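Local coordinates for protein ATP phosphoribosyltransferase (PDB 2VD3) that catalyses the first step of histidine biosynthesis, probably condensing ATP with 5-phosphoribosyl 1-diphosphate to give phosphoribosyl-ATP, and is held here in a histidine-inhibited state, at residues A[5-10]-A[201-206]; A[13-18]-A[68-73]; A[95-100]-A[166-171]; A[45-50]-A[197-202]. All coordinates share one frame; numbering follows the deposited sequence.

Contact 1. Residues A[5-10]-A[201-206]; sequences IRIAVP and EELRTG
L203 reaches from helix 197-212 to strand 5-10 and touches two isoleucines with one methyl. Its CD2 lies 4.1 Å from I5 CD1, and the same L203 CD2 is 4.3 Å from I7 CD1, so the leucine branch sits against the ends of two side chains that alternate with R6 and lie on one side of the strand. I5 and L203 cross obliquely. In I5, CG1 stands between the backbone N and the carbonyl carbon (chi1 56°), a turn that carries CD1 out to the leucine. L68, V28 and L23 also touch L203 and complete this buried patch, where the contacts across the two segments are all aliphatic.

The outer part of the helix is looser against the strand and polar. There R204 NH2 forms a salt bridge to E201 OE1 at 2.8 Å; E201 OE1 lies close to the guanidinium plane and uses its syn lone pair. R204 NE pairs with E87, and E201 OE1 is also bonded to the hydroxyl of Y193. One turn on, E201 O takes two donors from T205, the backbone N at 2.8 Å and OG1 at 2.6 Å from E201 O, arriving from opposite faces of the carbonyl plane. E202 and T205 pack on F265 of the second subunit.

No hydrogen bond joins strand to helix here. The fit between them therefore rests on the shape of branched aliphatic side chains, while charges and hydroxyls, kept to the outer part of the helix, tie it to its surroundings.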
loop_
_atom_site.group_PDB
_atom_site.type_symbol
_atom_site.label_atom_id
_atom_site.label_comp_id
_atom_site.label_asym_id
_atom_site.label_seq_id
_atom_site.Cartn_x
_atom_site.Cartn_y
_atom_site.Cartn_z
ATOM N N ILE A 5 9.986 23.163 -23.783
ATOM C CA ILE A 5 8.957 22.167 -24.065
ATOM C C ILE A 5 8.558 21.353 -22.841
ATOM O O ILE A 5 9.356 21.128 -21.927
ATOM C CB ILE A 5 9.296 21.232 -25.268
ATOM C CG1 ILE A 5 10.636 20.517 -25.063
ATOM C CG2 ILE A 5 9.199 22.011 -26.601
ATOM C CD1 ILE A 5 10.886 19.349 -26.007
ATOM N N ARG A 6 7.303 20.927 -22.845
ATOM C CA ARG A 6 6.758 20.103 -21.795
ATOM C C ARG A 6 6.341 18.786 -22.427
ATOM O O ARG A 6 5.569 18.766 -23.387
ATOM C CB ARG A 6 5.570 20.816 -21.135
ATOM C CG ARG A 6 4.921 20.048 -19.990
ATOM C CD ARG A 6 3.606 20.688 -19.558
ATOM N NE ARG A 6 3.860 21.892 -18.778
ATOM C CZ ARG A 6 3.016 22.909 -18.641
ATOM N NH1 ARG A 6 3.374 23.955 -17.914
ATOM N NH2 ARG A 6 1.826 22.888 -19.235
ATOM N N ILE A 7 6.886 17.693 -21.904
ATOM C CA ILE A 7 6.498 16.346 -22.333
ATOM C C ILE A 7 5.662 15.612 -21.277
ATOM O O ILE A 7 6.039 15.527 -20.094
ATOM C CB ILE A 7 7.707 15.491 -22.807
ATOM C CG1 ILE A 7 7.276 14.055 -23.126
ATOM C CG2 ILE A 7 8.828 15.498 -21.794
ATOM C CD1 ILE A 7 8.041 13.440 -24.313
ATOM N N ALA A 8 4.526 15.096 -21.731
ATOM C CA ALA A 8 3.599 14.361 -20.898
ATOM C C ALA A 8 4.034 12.907 -20.808
ATOM O O ALA A 8 4.155 12.214 -21.815
ATOM C CB ALA A 8 2.184 14.476 -21.453
ATOM N N VAL A 9 4.284 12.451 -19.591
ATOM C CA VAL A 9 4.793 11.101 -19.362
ATOM C C VAL A 9 3.850 10.411 -18.394
ATOM O O VAL A 9 3.441 11.013 -17.402
ATOM C CB VAL A 9 6.250 11.148 -18.816
ATOM C CG1 VAL A 9 6.732 9.783 -18.333
ATOM C CG2 VAL A 9 7.195 11.720 -19.884
ATOM N N PRO A 10 3.454 9.164 -18.701
ATOM C CA PRO A 10 2.550 8.437 -17.806
ATOM C C PRO A 10 3.088 8.337 -16.390
ATOM O O PRO A 10 4.299 8.167 -16.193
ATOM C CB PRO A 10 2.432 7.064 -18.471
ATOM C CG PRO A 10 2.652 7.374 -19.920
ATOM C CD PRO A 10 3.765 8.371 -19.906
ATOM N N GLU A 201 13.100 18.250 -32.377
ATOM C CA GLU A 201 13.962 17.332 -33.130
ATOM C C GLU A 201 15.201 16.927 -32.329
ATOM O O GLU A 201 15.748 15.841 -32.537
ATOM C CB GLU A 201 14.371 17.928 -34.479
ATOM C CG GLU A 201 13.228 18.035 -35.506
ATOM C CD GLU A 201 12.653 16.685 -35.932
ATOM O OE1 GLU A 201 11.421 16.600 -36.113
ATOM O OE2 GLU A 201 13.425 15.717 -36.091
ATOM N N GLU A 202 15.638 17.791 -31.416
ATOM C CA GLU A 202 16.756 17.466 -30.541
ATOM C C GLU A 202 16.397 16.295 -29.609
ATOM O O GLU A 202 17.148 15.322 -29.506
ATOM C CB GLU A 202 17.212 18.694 -29.749
ATOM C CG GLU A 202 18.431 18.430 -28.879
ATOM C CD GLU A 202 18.866 19.633 -28.073
ATOM O OE1 GLU A 202 18.553 20.776 -28.477
ATOM O OE2 GLU A 202 19.539 19.433 -27.035
ATOM N N LEU A 203 15.247 16.392 -28.950
ATOM C CA LEU A 203 14.744 15.308 -28.122
ATOM C C LEU A 203 14.433 14.069 -28.970
ATOM O O LEU A 203 14.723 12.935 -28.559
ATOM C CB LEU A 203 13.513 15.758 -27.315
ATOM C CG LEU A 203 12.873 14.751 -26.347
ATOM C CD1 LEU A 203 13.870 14.203 -25.310
ATOM C CD2 LEU A 203 11.684 15.369 -25.642
ATOM N N ARG A 204 13.869 14.296 -30.157
ATOM C CA ARG A 204 13.537 13.213 -31.079
ATOM C C ARG A 204 14.780 12.443 -31.520
ATOM O O ARG A 204 14.755 11.218 -31.573
ATOM C CB ARG A 204 12.797 13.766 -32.292
ATOM C CG ARG A 204 12.055 12.748 -33.123
ATOM C CD ARG A 204 11.398 13.464 -34.286
ATOM N NE ARG A 204 10.679 12.569 -35.185
ATOM C CZ ARG A 204 10.037 12.969 -36.283
ATOM N NH1 ARG A 204 9.401 12.082 -37.041
ATOM N NH2 ARG A 204 10.026 14.254 -36.631
ATOM N N THR A 205 15.866 13.155 -31.836
ATOM C CA THR A 205 17.127 12.493 -32.179
ATOM C C THR A 205 17.643 11.665 -30.999
ATOM O O THR A 205 18.093 10.538 -31.183
ATOM C CB THR A 205 18.217 13.497 -32.646
ATOM O OG1 THR A 205 17.667 14.394 -33.621
ATOM C CG2 THR A 205 19.407 12.767 -33.267
ATOM N N GLY A 206 17.553 12.221 -29.789
ATOM C CA GLY A 206 18.032 11.552 -28.574
ATOM C C GLY A 206 17.290 10.256 -28.340
ATOM O O GLY A 206 17.901 9.194 -28.180
#

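Contact 2. Residues A[13-18]-A[68-73]; sequences GRISEP and LGITGY
The backbone of I15, in the turn that leads into helix 16-25, passes the end of strand 68-72 with its CA 7.1 Å from that of T71. The turn begins at G13, whose positive phi (87°) suits glycine, and G13 O accepts a bond from S16 N at 3.3 Å.

I15 supplies the whole of this side. Its CD1 comes down on the strand's main chain, 3.7 Å from G72 N and 4.2 Å from G72 CA, and it also lies 4.3 Å from T71 C. At G72, which has no side chain, the methyl meets the backbone itself, just where the strand gives way to helix 73-79 and G72 takes the N-cap position. The second branch, CG2, is anti to the backbone N of I15 and meets I70 CG2 at 4.3 Å, methyl to methyl. With CG1 beside the backbone N (chi1 -58°) and the chain extended beyond it, the two branches reach different points along the end of the strand. The CB of T71 points away from I15, yet OG1 comes within 4.4 Å of I15 CD1; that hydroxyl is hydrogen-bonded to A54 O.

Around this contact, P10 of the neighbouring strand also packs on I15, S16 OG bonds to P10 O, and the hydroxyl of Y91 bonds to I15 O. R14 makes weak hydrogen bonds to a neighbouring copy, the fourth subunit.

Across the two segments there is no hydrogen bond; the contact is van der Waals: a buried methyl covers a peptide, and the polar atoms nearby, such as T71 OG1 and I15 O, find their partners elsewhere in the chain.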
loop_
_atom_site.group_PDB
_atom_site.type_symbol
_atom_site.label_atom_id
_atom_site.label_comp_id
_atom_site.label_asym_id
_atom_site.label_seq_id
_atom_site.Cartn_x
_atom_site.Cartn_y
_atom_site.Cartn_z
ATOM N N GLY A 13 1.212 2.685 -14.151
ATOM C CA GLY A 13 1.032 1.646 -15.160
ATOM C C GLY A 13 2.311 1.253 -15.882
ATOM O O GLY A 13 3.407 1.768 -15.590
ATOM N N ARG A 14 2.151 0.349 -16.849
ATOM C CA ARG A 14 3.273 -0.311 -17.516
ATOM C C ARG A 14 4.144 0.613 -18.360
ATOM O O ARG A 14 5.349 0.402 -18.464
ATOM C CB ARG A 14 2.783 -1.513 -18.344
ATOM C CG ARG A 14 1.860 -1.171 -19.510
ATOM C CD ARG A 14 1.063 -2.385 -19.947
ATOM N NE ARG A 14 1.854 -3.296 -20.770
ATOM C CZ ARG A 14 1.895 -3.255 -22.099
ATOM N NH1 ARG A 14 1.188 -2.340 -22.757
ATOM N NH2 ARG A 14 2.639 -4.133 -22.768
ATOM N N ILE A 15 3.521 1.634 -18.949
ATOM C CA ILE A 15 4.202 2.579 -19.821
ATOM C C ILE A 15 5.169 3.495 -19.050
ATOM O O ILE A 15 6.169 3.966 -19.612
ATOM C CB ILE A 15 3.181 3.460 -20.584
ATOM C CG1 ILE A 15 2.218 2.604 -21.412
ATOM C CG2 ILE A 15 3.889 4.491 -21.465
ATOM C CD1 ILE A 15 1.055 3.420 -22.033
ATOM N N SER A 16 4.875 3.736 -17.770
ATOM C CA SER A 16 5.522 4.811 -17.008
ATOM C C SER A 16 7.043 4.692 -16.874
ATOM O O SER A 16 7.771 5.515 -17.427
ATOM C CB SER A 16 4.867 4.972 -15.638
ATOM O OG SER A 16 5.287 6.179 -15.035
ATOM N N GLU A 17 7.505 3.670 -16.149
ATOM C CA GLU A 17 8.933 3.441 -15.901
ATOM C C GLU A 17 9.827 3.350 -17.154
ATOM O O GLU A 17 10.887 3.979 -17.187
ATOM C CB GLU A 17 9.150 2.216 -14.997
ATOM C CG GLU A 17 9.275 2.533 -13.512
ATOM C CD GLU A 17 9.304 1.277 -12.650
ATOM O OE1 GLU A 17 8.575 0.312 -12.979
ATOM O OE2 GLU A 17 10.045 1.252 -11.638
ATOM N N PRO A 18 9.422 2.566 -18.177
ATOM C CA PRO A 18 10.251 2.526 -19.388
ATOM C C PRO A 18 10.386 3.884 -20.101
ATOM O O PRO A 18 11.435 4.160 -20.697
ATOM C CB PRO A 18 9.526 1.514 -20.285
ATOM C CG PRO A 18 8.640 0.751 -19.387
ATOM C CD PRO A 18 8.255 1.672 -18.287
ATOM N N LEU A 68 4.545 17.540 -26.211
ATOM C CA LEU A 68 4.817 16.165 -26.599
ATOM C C LEU A 68 4.261 15.244 -25.528
ATOM O O LEU A 68 4.066 15.657 -24.375
ATOM C CB LEU A 68 6.329 15.924 -26.746
ATOM C CG LEU A 68 7.158 16.756 -27.741
ATOM C CD1 LEU A 68 8.625 16.817 -27.336
ATOM C CD2 LEU A 68 7.042 16.189 -29.124
ATOM N N GLY A 69 3.996 13.995 -25.911
ATOM C CA GLY A 69 3.521 12.990 -24.975
ATOM C C GLY A 69 4.076 11.631 -25.315
ATOM O O GLY A 69 4.488 11.390 -26.443
ATOM N N ILE A 70 4.120 10.753 -24.326
ATOM C CA ILE A 70 4.502 9.369 -24.540
ATOM C C ILE A 70 3.316 8.596 -24.028
ATOM O O ILE A 70 3.014 8.661 -22.843
ATOM C CB ILE A 70 5.756 8.994 -23.719
ATOM C CG1 ILE A 70 6.988 9.763 -24.227
ATOM C CG2 ILE A 70 5.984 7.459 -23.723
ATOM C CD1 ILE A 70 8.242 9.568 -23.370
ATOM N N THR A 71 2.611 7.903 -24.916
ATOM C CA THR A 71 1.464 7.095 -24.497
ATOM C C THR A 71 1.170 5.982 -25.496
ATOM O O THR A 71 1.853 5.861 -26.516
ATOM C CB THR A 71 0.195 7.961 -24.167
ATOM O OG1 THR A 71 -0.802 7.134 -23.553
ATOM C CG2 THR A 71 -0.385 8.634 -25.395
ATOM N N GLY A 72 0.163 5.169 -25.190
ATOM C CA GLY A 72 -0.153 3.998 -25.992
ATOM C C GLY A 72 -1.004 4.373 -27.177
ATOM O O GLY A 72 -1.847 5.253 -27.076
ATOM N N TYR A 73 -0.773 3.697 -28.302
ATOM C CA TYR A 73 -1.510 3.928 -29.544
ATOM C C TYR A 73 -3.003 3.663 -29.372
ATOM O O TYR A 73 -3.828 4.387 -29.921
ATOM C CB TYR A 73 -0.930 3.058 -30.664
ATOM C CG TYR A 73 -1.567 3.263 -32.021
ATOM C CD1 TYR A 73 -1.470 4.485 -32.688
ATOM C CD2 TYR A 73 -2.250 2.226 -32.650
ATOM C CE1 TYR A 73 -2.046 4.666 -33.942
ATOM C CE2 TYR A 73 -2.836 2.400 -33.902
ATOM C CZ TYR A 73 -2.726 3.619 -34.540
ATOM O OH TYR A 73 -3.314 3.792 -35.774
#

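Contact 3. Residues A[95-100]-A[166-171]; sequences SLVLAA and TTLRMN
Between V97, A99 and L168 there is no ring, amide or carboxylate, so no face or edge of a flat side-chain group takes part; methyls alone meet. L168 CD2 does all the touching for helix 166-170. It approaches V97 CG2 at 3.7 Å, the two side chains reaching toward each other tip to tip, and L168 CD2 also rests 3.9 Å from A99 CB. A99 and L168 are the residues whose CA atoms come nearest, 7.9 Å apart, and the small alanine side chain lets the leucine come down close to the strand.

The torsions explain how a single methyl serves both partners. In L168, CG lies beside the backbone N (chi1 -80°), which tips the fork down toward the sheet. In V97, CG1 sits beside the backbone N while CG2 is the branch between that N and the carbonyl carbon, and it is CG2 that meets the helix. All three residues are buried, and no hydrogen bond crosses between the segments. The helix is short: M170 N bonds to T166 O at 2.9 Å, and its exposed R169 leans on F151 of the fifth subunit.

In the fold, strand 94-101 runs antiparallel to strands 157-162 and 173-188, which lie either side of it in the sheet. Helix 166-170 links those two in a beta-alpha-beta crossover, spanning the strand between them, and L168 also touches D160 and S162 on one and V175 on the other. The alternate residues L96 and L98 pack instead on helix 123-132.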
loop_
_atom_site.group_PDB
_atom_site.type_symbol
_atom_site.label_atom_id
_atom_site.label_comp_id
_atom_site.label_asym_id
_atom_site.label_seq_id
_atom_site.Cartn_x
_atom_site.Cartn_y
_atom_site.Cartn_z
ATOM N N SER A 95 -2.093 -6.422 -28.064
ATOM C CA SER A 95 -3.153 -6.556 -29.048
ATOM C C SER A 95 -4.504 -6.389 -28.381
ATOM O O SER A 95 -4.791 -7.044 -27.378
ATOM C CB SER A 95 -3.087 -7.932 -29.721
ATOM O OG SER A 95 -1.880 -8.091 -30.451
ATOM N N LEU A 96 -5.333 -5.503 -28.923
ATOM C CA LEU A 96 -6.736 -5.495 -28.526
ATOM C C LEU A 96 -7.446 -6.533 -29.373
ATOM O O LEU A 96 -7.670 -6.316 -30.560
ATOM C CB LEU A 96 -7.382 -4.119 -28.710
ATOM C CG LEU A 96 -8.826 -4.073 -28.201
ATOM C CD1 LEU A 96 -8.868 -4.139 -26.669
ATOM C CD2 LEU A 96 -9.553 -2.858 -28.718
ATOM N N VAL A 97 -7.773 -7.666 -28.763
ATOM C CA VAL A 97 -8.411 -8.777 -29.477
ATOM C C VAL A 97 -9.898 -8.882 -29.165
ATOM O O VAL A 97 -10.358 -8.391 -28.130
ATOM C CB VAL A 97 -7.720 -10.156 -29.198
ATOM C CG1 VAL A 97 -6.288 -10.157 -29.699
ATOM C CG2 VAL A 97 -7.806 -10.551 -27.718
ATOM N N LEU A 98 -10.642 -9.508 -30.074
ATOM C CA LEU A 98 -12.025 -9.885 -29.816
ATOM C C LEU A 98 -12.021 -11.353 -29.434
ATOM O O LEU A 98 -11.486 -12.182 -30.166
ATOM C CB LEU A 98 -12.897 -9.658 -31.051
ATOM C CG LEU A 98 -14.418 -9.789 -30.909
ATOM C CD1 LEU A 98 -15.008 -8.705 -30.013
ATOM C CD2 LEU A 98 -15.067 -9.743 -32.277
ATOM N N ALA A 99 -12.606 -11.667 -28.282
ATOM C CA ALA A 99 -12.564 -13.025 -27.738
ATOM C C ALA A 99 -13.947 -13.538 -27.355
ATOM O O ALA A 99 -14.833 -12.757 -26.999
ATOM C CB ALA A 99 -11.616 -13.092 -26.548
ATOM N N ALA A 100 -14.115 -14.857 -27.436
ATOM C CA ALA A 100 -15.373 -15.523 -27.101
ATOM C C ALA A 100 -15.139 -16.682 -26.125
ATOM O O ALA A 100 -14.064 -17.284 -26.145
ATOM C CB ALA A 100 -16.043 -16.030 -28.367
ATOM N N THR A 166 -2.496 -16.016 -22.725
ATOM C CA THR A 166 -2.565 -16.765 -21.463
ATOM C C THR A 166 -3.705 -16.359 -20.506
ATOM O O THR A 166 -4.460 -17.215 -20.044
ATOM C CB THR A 166 -1.196 -16.772 -20.737
ATOM O OG1 THR A 166 -0.727 -15.425 -20.553
ATOM C CG2 THR A 166 -0.167 -17.578 -21.547
ATOM N N THR A 167 -3.836 -15.068 -20.220
ATOM C CA THR A 167 -4.970 -14.558 -19.433
ATOM C C THR A 167 -6.329 -14.851 -20.106
ATOM O O THR A 167 -7.383 -14.861 -19.450
ATOM C CB THR A 167 -4.792 -13.049 -19.119
ATOM O OG1 THR A 167 -3.851 -12.906 -18.049
ATOM C CG2 THR A 167 -6.109 -12.377 -18.714
ATOM N N LEU A 168 -6.299 -15.101 -21.412
ATOM C CA LEU A 168 -7.509 -15.461 -22.132
ATOM C C LEU A 168 -7.818 -16.951 -21.991
ATOM O O LEU A 168 -8.967 -17.314 -21.723
ATOM C CB LEU A 168 -7.424 -15.039 -23.600
ATOM C CG LEU A 168 -7.706 -13.564 -23.891
ATOM C CD1 LEU A 168 -6.574 -12.649 -23.421
ATOM C CD2 LEU A 168 -7.952 -13.390 -25.370
ATOM N N ARG A 169 -6.800 -17.802 -22.150
ATOM C CA ARG A 169 -6.980 -19.253 -22.001
ATOM C C ARG A 169 -7.383 -19.609 -20.566
ATOM O O ARG A 169 -8.135 -20.552 -20.344
ATOM C CB ARG A 169 -5.722 -20.050 -22.400
ATOM C CG ARG A 169 -4.928 -19.553 -23.617
ATOM C CD ARG A 169 -5.687 -19.597 -24.941
ATOM N NE ARG A 169 -5.052 -18.711 -25.924
ATOM C CZ ARG A 169 -5.630 -18.232 -27.031
ATOM N NH1 ARG A 169 -6.887 -18.542 -27.342
ATOM N NH2 ARG A 169 -4.942 -17.430 -27.838
ATOM N N MET A 170 -6.879 -18.833 -19.609
ATOM C CA MET A 170 -7.143 -19.030 -18.182
ATOM C C MET A 170 -8.618 -18.813 -17.842
ATOM O O MET A 170 -9.179 -19.522 -17.010
ATOM C CB MET A 170 -6.264 -18.074 -17.366
ATOM C CG MET A 170 -5.860 -18.568 -15.983
ATOM S SD MET A 170 -4.318 -17.808 -15.412
ATOM C CE MET A 170 -4.660 -16.055 -15.641
ATOM N N ASN A 171 -9.234 -17.829 -18.491
ATOM C CA ASN A 171 -10.672 -17.596 -18.375
ATOM C C ASN A 171 -11.464 -18.379 -19.414
ATOM O O ASN A 171 -12.647 -18.098 -19.647
ATOM C CB ASN A 171 -10.991 -16.098 -18.504
ATOM C CG ASN A 171 -11.009 -15.387 -17.168
ATOM O OD1 ASN A 171 -11.855 -15.660 -16.309
ATOM N ND2 ASN A 171 -10.079 -14.461 -16.988
#

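Contact 4. Residues A[45-50]-A[197-202]; sequences PQIEVM and SGIIEE
I199 CD1 is the hub of this contact. It lies 4.2 Å from I47 CD1, and from Q46 it meets both the root and the end of the side chain, with Q46 CB and Q46 OE1 each 4.1 Å from I199 CD1. The glutamine passes across the methyl, touching it with CB, CD and OE1, and the amide oxygen touches I199 only by van der Waals contact. CG1 of I199 stands anti to the backbone N (chi1 -172°), which carries CD1 out from the helix to this spot. The CB of I47 does not head for the helix, but the extended chain beyond it brings CD1 there.

In the next shell, I5 touches both I47 and I199, closing the apolar side. Q46 is held at its far end by NE2 bonding to P3 O and at its backbone N by H44 ND1. H44 also packs on I199, and its NE2 bonds to E202 OE2, so one imidazole ties the loop before strand 47-52 to the helix.

Further out, E202 packs on F265 of the second subunit, while strand 47-52 pairs parallel with strand 5-10, which in turn pairs parallel with 68-72. Three parallel strands with the first in the chain at the centre, covered by helices, fit the alpha/beta architecture of the periplasmic-binding-protein-like clan, to which this catalytic family belongs.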
loop_
_atom_site.group_PDB
_atom_site.type_symbol
_atom_site.label_atom_id
_atom_site.label_comp_id
_atom_site.label_asym_id
_atom_site.label_seq_id
_atom_site.Cartn_x
_atom_site.Cartn_y
_atom_site.Cartn_z
ATOM N N PRO A 45 17.914 21.896 -19.872
ATOM C CA PRO A 45 17.283 23.106 -19.314
ATOM C C PRO A 45 16.006 23.575 -20.026
ATOM O O PRO A 45 15.273 24.401 -19.482
ATOM C CB PRO A 45 18.388 24.168 -19.438
ATOM C CG PRO A 45 19.650 23.387 -19.513
ATOM C CD PRO A 45 19.294 22.167 -20.311
ATOM N N GLN A 46 15.743 23.057 -21.221
ATOM C CA GLN A 46 14.570 23.467 -21.988
ATOM C C GLN A 46 13.473 22.393 -21.995
ATOM O O GLN A 46 12.436 22.561 -22.645
ATOM C CB GLN A 46 14.956 23.795 -23.433
ATOM C CG GLN A 46 15.986 24.901 -23.638
ATOM C CD GLN A 46 16.373 25.022 -25.110
ATOM O OE1 GLN A 46 17.472 24.635 -25.513
ATOM N NE2 GLN A 46 15.448 25.514 -25.922
ATOM N N ILE A 47 13.700 21.287 -21.297
ATOM C CA ILE A 47 12.715 20.223 -21.285
ATOM C C ILE A 47 12.196 19.960 -19.881
ATOM O O ILE A 47 12.969 19.651 -18.973
ATOM C CB ILE A 47 13.256 18.905 -21.930
ATOM C CG1 ILE A 47 13.669 19.155 -23.389
ATOM C CG2 ILE A 47 12.205 17.788 -21.848
ATOM C CD1 ILE A 47 14.570 18.097 -23.972
ATOM N N GLU A 48 10.885 20.085 -19.710
ATOM C CA GLU A 48 10.247 19.657 -18.472
ATOM C C GLU A 48 9.283 18.483 -18.708
ATOM O O GLU A 48 8.851 18.214 -19.840
ATOM C CB GLU A 48 9.561 20.825 -17.760
ATOM C CG GLU A 48 8.099 20.979 -18.102
ATOM C CD GLU A 48 7.530 22.335 -17.741
ATOM O OE1 GLU A 48 6.465 22.674 -18.302
ATOM O OE2 GLU A 48 8.139 23.055 -16.911
ATOM N N VAL A 49 8.968 17.784 -17.624
ATOM C CA VAL A 49 8.098 16.624 -17.685
ATOM C C VAL A 49 6.848 16.903 -16.876
ATOM O O VAL A 49 6.931 17.379 -15.736
ATOM C CB VAL A 49 8.820 15.344 -17.186
ATOM C CG1 VAL A 49 7.831 14.218 -16.894
ATOM C CG2 VAL A 49 9.859 14.901 -18.213
ATOM N N MET A 50 5.695 16.654 -17.497
ATOM C CA MET A 50 4.428 16.645 -16.786
ATOM C C MET A 50 3.929 15.218 -16.591
ATOM O O MET A 50 3.694 14.495 -17.564
ATOM C CB MET A 50 3.363 17.472 -17.513
ATOM C CG MET A 50 2.051 17.524 -16.729
ATOM S SD MET A 50 0.737 18.533 -17.431
ATOM C CE MET A 50 0.457 17.680 -18.982
ATOM N N SER A 197 10.516 23.432 -33.368
ATOM C CA SER A 197 11.032 22.230 -34.055
ATOM C C SER A 197 12.485 21.901 -33.756
ATOM O O SER A 197 12.882 20.751 -33.865
ATOM C CB SER A 197 10.849 22.341 -35.571
ATOM O OG SER A 197 11.643 23.385 -36.096
ATOM N N GLY A 198 13.276 22.907 -33.399
ATOM C CA GLY A 198 14.673 22.685 -33.039
ATOM C C GLY A 198 14.772 21.739 -31.859
ATOM O O GLY A 198 15.172 20.581 -32.001
ATOM N N ILE A 199 14.374 22.238 -30.696
ATOM C CA ILE A 199 14.378 21.461 -29.462
ATOM C C ILE A 199 13.591 20.153 -29.575
ATOM O O ILE A 199 13.949 19.153 -28.946
ATOM C CB ILE A 199 13.866 22.308 -28.256
ATOM C CG1 ILE A 199 14.050 21.561 -26.934
ATOM C CG2 ILE A 199 12.409 22.735 -28.442
ATOM C CD1 ILE A 199 15.482 21.234 -26.610
ATOM N N ILE A 200 12.527 20.151 -30.377
ATOM C CA ILE A 200 11.718 18.939 -30.505
ATOM C C ILE A 200 12.519 17.877 -31.237
ATOM O O ILE A 200 12.631 16.746 -30.758
ATOM C CB ILE A 200 10.324 19.199 -31.154
ATOM C CG1 ILE A 200 9.413 19.931 -30.160
ATOM C CG2 ILE A 200 9.683 17.890 -31.618
ATOM C CD1 ILE A 200 7.994 20.141 -30.628
ATOM N N GLU A 201 13.100 18.250 -32.377
ATOM C CA GLU A 201 13.962 17.332 -33.130
ATOM C C GLU A 201 15.201 16.927 -32.329
ATOM O O GLU A 201 15.748 15.841 -32.537
ATOM C CB GLU A 201 14.371 17.928 -34.479
ATOM C CG GLU A 201 13.228 18.035 -35.506
ATOM C CD GLU A 201 12.653 16.685 -35.932
ATOM O OE1 GLU A 201 11.421 16.600 -36.113
ATOM O OE2 GLU A 201 13.425 15.717 -36.091
ATOM N N GLU A 202 15.638 17.791 -31.416
ATOM C CA GLU A 202 16.756 17.466 -30.541
ATOM C C GLU A 202 16.397 16.295 -29.609
ATOM O O GLU A 202 17.148 15.322 -29.506
ATOM C CB GLU A 202 17.212 18.694 -29.749
ATOM C CG GLU A 202 18.431 18.430 -28.879
ATOM C CD GLU A 202 18.866 19.633 -28.073
ATOM O OE1 GLU A 202 18.553 20.776 -28.477
ATOM O OE2 GLU A 202 19.539 19.433 -27.035
HETATM O O HOH W 1 18.931 24.006 -27.371
#

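Contacts 1 and 4 are two stretches of one interface: their centres are 5 Å apart, both use helix 197-212, and strands 5-10 and 47-52 are neighbours, with R6 NE bridged to E48 OE1 at 2.8 Å. Contact 2 lies 12 Å from contact 1, centre to centre, on the adjoining strand 68-72, where A8 N is 2.7 Å from L68 O. Contact 3 stands apart, about 34 Å between centres from contact 1, though strand 173-188 joins its part of the sheet to the rest. There the side chain of L168 is about 7 Å from a bound magnesium ion. The inhibitor histidine is bound elsewhere, by G237, M238, T239, G240, T242 and H256 to V258.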